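Local coordinates for clostripain-related protein (Bacteroides thetaiotaomicron, PDB 5L20) that is probably a cysteine peptidase of the clostripain (C11) family, represented here by an N-terminal portion of the longer protein, at residues 13-18 with 48-53. Numbering follows the deposited sequence.
Sequences FMYLPW and IIFMCT
Four backbone hydrogen bonds zip strands 13-16 and 48-52 together in parallel, their axes only 6° apart. M14 N donates to I48 O and M14 O accepts from F50 N, both at 2.9 Å and nearly along the C=O axes; L16 N then reaches F50 O, and C52 N closes the ladder on L16 O at 3.1 Å, approaching from above the carbonyl plane. At the end of the ladder, a water lies within hydrogen-bonding distance of L16 O and C52 O.

On the face bearing F13, Y15 and F50, all three aromatic side chains have CG anti to the backbone N, and F50 lies alongside both F13 and Y15, pointing the same way. The edge of the F13 ring meets the second strand, CE1 lying 3.6 Å from F50 CB and CD1 beside I48 O. An alanine in place of F13 would probably loosen this face, since the ring's contacts with F50 CB and I48 CG2 would be lost. Beyond it, Y15 CE1 touches F50 CD1 at 3.6 Å, the two rings inclined at 34°, while P17 CD sits 3.6 Å above one face of the Y15 ring, over its centre.

On the reverse face, L16 CD1 touches both I49 CG2 and M51 SD, each 4.1 Å away, and M14 CB rests on I49 CG1. Past the strand ends, W18 CB packs against C52 CB at 4.0 Å, its indole extending to T53 O while NE1 is hydrogen-bonded to D20 OD1.

The pair are the two adjacent parallel strands of a beta-alpha-beta crossover, joined through helix 23-37, which covers M51. Helix 86-99 packs on F13 and F50 from the other face, and within the mixed sheet the pair is flanked by strand 104-109, parallel to 10-16, and strand 57-66, antiparallel to 45-52.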
ATOM      1  N   PHE A  13      -2.556  -5.697  -0.706  1.00 11.14           N
ATOM      2  CA  PHE A  13      -2.385  -4.403  -0.066  1.00  9.17           C
ATOM      3  C   PHE A  13      -0.919  -4.155   0.240  1.00  9.58           C
ATOM      4  O   PHE A  13      -0.349  -4.819   1.106  1.00 10.53           O
ATOM      5  CB  PHE A  13      -3.229  -4.341   1.204  1.00 12.41           C
ATOM      6  CG  PHE A  13      -3.063  -3.065   1.987  1.00  9.48           C
ATOM      7  CD1 PHE A  13      -3.038  -1.826   1.343  1.00 11.02           C
ATOM      8  CD2 PHE A  13      -2.974  -3.109   3.379  1.00 11.20           C
ATOM      9  CE1 PHE A  13      -2.894  -0.663   2.090  1.00 10.47           C
ATOM     10  CE2 PHE A  13      -2.847  -1.956   4.109  1.00  9.85           C
ATOM     11  CZ  PHE A  13      -2.801  -0.736   3.478  1.00  8.49           C
ATOM     12  N   MET A  14      -0.325  -3.181  -0.446  1.00  8.97           N
ATOM     13  CA  MET A  14       1.038  -2.768  -0.199  1.00 10.42           C
ATOM     14  C   MET A  14       0.995  -1.608   0.790  1.00  9.08           C
ATOM     15  O   MET A  14       0.431  -0.532   0.475  1.00 11.30           O
ATOM     16  CB  MET A  14       1.734  -2.358  -1.494  1.00 11.38           C
ATOM     17  CG  MET A  14       3.203  -2.025  -1.250  1.00 13.26           C
ATOM     18  SD  MET A  14       4.079  -1.760  -2.807  1.00 16.65           S
ATOM     19  CE  MET A  14       5.062  -3.253  -2.778  1.00 19.64           C
ATOM     20  N   TYR A  15       1.621  -1.812   1.936  1.00  9.98           N
ATOM     21  CA  TYR A  15       1.539  -0.912   3.082  1.00  9.30           C
ATOM     22  C   TYR A  15       2.928  -0.353   3.376  1.00 10.06           C
ATOM     23  O   TYR A  15       3.852  -1.113   3.730  1.00 10.13           O
ATOM     24  CB  TYR A  15       0.992  -1.699   4.288  1.00  9.21           C
ATOM     25  CG  TYR A  15       0.920  -0.939   5.592  1.00  8.39           C
ATOM     26  CD1 TYR A  15       0.165   0.216   5.675  1.00 10.38           C
ATOM     27  CD2 TYR A  15       1.594  -1.367   6.732  1.00 10.48           C
ATOM     28  CE1 TYR A  15       0.061   0.923   6.862  1.00 10.70           C
ATOM     29  CE2 TYR A  15       1.480  -0.670   7.950  1.00 10.83           C
ATOM     30  CZ  TYR A  15       0.718   0.465   7.997  1.00 10.12           C
ATOM     31  OH  TYR A  15       0.629   1.200   9.142  1.00 11.43           O
ATOM     32  N   LEU A  16       3.072   0.963   3.166  1.00 10.02           N
ATOM     33  CA  LEU A  16       4.366   1.630   3.199  1.00  9.57           C
ATOM     34  C   LEU A  16       4.299   2.801   4.186  1.00 12.97           C
ATOM     35  O   LEU A  16       4.269   3.986   3.787  1.00 12.61           O
ATOM     36  CB  LEU A  16       4.788   2.094   1.787  1.00 13.62           C
ATOM     37  CG  LEU A  16       4.862   0.969   0.750  1.00 10.44           C
ATOM     38  CD1 LEU A  16       4.927   1.580  -0.657  1.00 12.25           C
ATOM     39  CD2 LEU A  16       6.068   0.093   1.032  1.00 12.57           C
ATOM     40  N   PRO A  17       4.234   2.496   5.469  1.00 11.85           N
ATOM     41  CA  PRO A  17       4.188   3.574   6.460  1.00 12.01           C
ATOM     42  C   PRO A  17       5.526   4.307   6.507  1.00 12.76           C
ATOM     43  O   PRO A  17       6.529   3.851   5.935  1.00 11.76           O
ATOM     44  CB  PRO A  17       3.891   2.838   7.771  1.00 12.90           C
ATOM     45  CG  PRO A  17       4.457   1.464   7.564  1.00 12.53           C
ATOM     46  CD  PRO A  17       4.210   1.157   6.095  1.00 10.75           C
ATOM     47  N   TRP A  18       5.554   5.420   7.228  1.00 14.14           N
ATOM     48  CA  TRP A  18       6.747   6.276   7.197  1.00 14.26           C
ATOM     49  C   TRP A  18       7.996   5.566   7.693  1.00 13.96           C
ATOM     50  O   TRP A  18       7.984   4.920   8.736  1.00 14.86           O
ATOM     51  CB  TRP A  18       6.493   7.536   8.031  1.00 13.56           C
ATOM     52  CG  TRP A  18       7.634   8.501   8.020  1.00 15.64           C
ATOM     53  CD1 TRP A  18       8.409   8.850   9.080  1.00 15.98           C
ATOM     54  CD2 TRP A  18       8.119   9.240   6.892  1.00 15.10           C
ATOM     55  NE1 TRP A  18       9.365   9.771   8.683  1.00 17.90           N
ATOM     56  CE2 TRP A  18       9.209  10.012   7.341  1.00 16.23           C
ATOM     57  CE3 TRP A  18       7.756   9.299   5.544  1.00 14.55           C
ATOM     58  CZ2 TRP A  18       9.930  10.863   6.488  1.00 18.33           C
ATOM     59  CZ3 TRP A  18       8.479  10.145   4.692  1.00 21.16           C
ATOM     60  CH2 TRP A  18       9.552  10.907   5.176  1.00 22.69           C
ATOM     61  N   ILE A  48      -3.825  -2.357  -4.048  1.00 13.69           N
ATOM     62  CA  ILE A  48      -4.119  -1.134  -3.304  1.00 11.79           C
ATOM     63  C   ILE A  48      -2.872  -0.768  -2.513  1.00 15.53           C
ATOM     64  O   ILE A  48      -2.275  -1.647  -1.880  1.00 11.23           O
ATOM     65  CB  ILE A  48      -5.296  -1.330  -2.324  1.00 11.95           C
ATOM     66  CG1 ILE A  48      -6.554  -1.847  -3.034  1.00 12.16           C
ATOM     67  CG2 ILE A  48      -5.507  -0.052  -1.494  1.00 14.88           C
ATOM     68  CD1 ILE A  48      -7.095  -0.859  -4.081  1.00 15.85           C
ATOM     69  N   ILE A  49      -2.456   0.495  -2.559  1.00 11.42           N
ATOM     70  CA  ILE A  49      -1.253   0.935  -1.894  1.00 11.00           C
ATOM     71  C   ILE A  49      -1.544   2.069  -0.929  1.00 12.11           C
ATOM     72  O   ILE A  49      -2.235   3.025  -1.295  1.00 11.83           O
ATOM     73  CB  ILE A  49      -0.187   1.384  -2.908  1.00 11.80           C
ATOM     74  CG1 ILE A  49       0.024   0.252  -3.931  1.00 15.22           C
ATOM     75  CG2 ILE A  49       1.081   1.808  -2.190  1.00 12.97           C
ATOM     76  CD1 ILE A  49       1.165   0.464  -4.894  1.00 15.43           C
ATOM     77  N   PHE A  50      -1.077   1.930   0.309  1.00 12.85           N
ATOM     78  CA  PHE A  50      -1.032   3.015   1.288  1.00 11.33           C
ATOM     79  C   PHE A  50       0.404   3.444   1.394  1.00 11.92           C
ATOM     80  O   PHE A  50       1.268   2.633   1.739  1.00 11.99           O
ATOM     81  CB  PHE A  50      -1.545   2.572   2.659  1.00 11.90           C
ATOM     82  CG  PHE A  50      -1.359   3.582   3.758  1.00 12.01           C
ATOM     83  CD1 PHE A  50      -0.172   3.641   4.493  1.00 13.15           C
ATOM     84  CD2 PHE A  50      -2.404   4.463   4.078  1.00 11.72           C
ATOM     85  CE1 PHE A  50      -0.040   4.558   5.561  1.00 12.67           C
ATOM     86  CE2 PHE A  50      -2.278   5.370   5.128  1.00 12.76           C
ATOM     87  CZ  PHE A  50      -1.103   5.424   5.871  1.00 12.74           C
ATOM     88  N   MET A  51       0.697   4.714   1.120  1.00 11.79           N
ATOM     89  CA  MET A  51       2.058   5.181   1.289  1.00 12.07           C
ATOM     90  C   MET A  51       2.120   6.537   1.977  1.00 14.83           C
ATOM     91  O   MET A  51       1.449   7.486   1.542  1.00 15.37           O
ATOM     92  CB  MET A  51       2.799   5.255  -0.049  1.00 14.65           C
ATOM     93  CG  MET A  51       4.205   5.741   0.152  1.00 16.85           C
ATOM     94  SD  MET A  51       5.162   5.663  -1.360  1.00 19.18           S
ATOM     95  CE  MET A  51       6.606   6.561  -0.842  1.00 17.35           C
ATOM     96  N   CYS A  52       2.900   6.613   3.045  1.00 13.73           N
ATOM     97  CA  CYS A  52       3.240   7.891   3.685  1.00 14.09           C
ATOM     98  C   CYS A  52       4.211   8.637   2.789  1.00 17.94           C
ATOM     99  O   CYS A  52       5.289   8.135   2.489  1.00 16.17           O
ATOM    100  CB  CYS A  52       3.857   7.677   5.065  1.00 11.64           C
ATOM    101  SG  CYS A  52       2.689   7.164   6.336  1.00 15.63           S
ATOM    102  N   THR A  53       3.836   9.839   2.362  1.00 17.10           N
ATOM    103  CA  THR A  53       4.762  10.645   1.575  1.00 18.16           C
ATOM    104  C   THR A  53       5.584  11.547   2.495  1.00 18.80           C
ATOM    105  O   THR A  53       6.661  12.025   2.112  1.00 22.38           O
ATOM    106  CB  THR A  53       4.014  11.484   0.554  1.00 20.66           C
ATOM    107  OG1 THR A  53       3.018  12.238   1.245  1.00 20.67           O
ATOM    108  CG2 THR A  53       3.312  10.598  -0.473  1.00 20.81           C
TER
HETATM  109  O   HOH W   1       6.447   5.727   3.114  1.00 14.50           O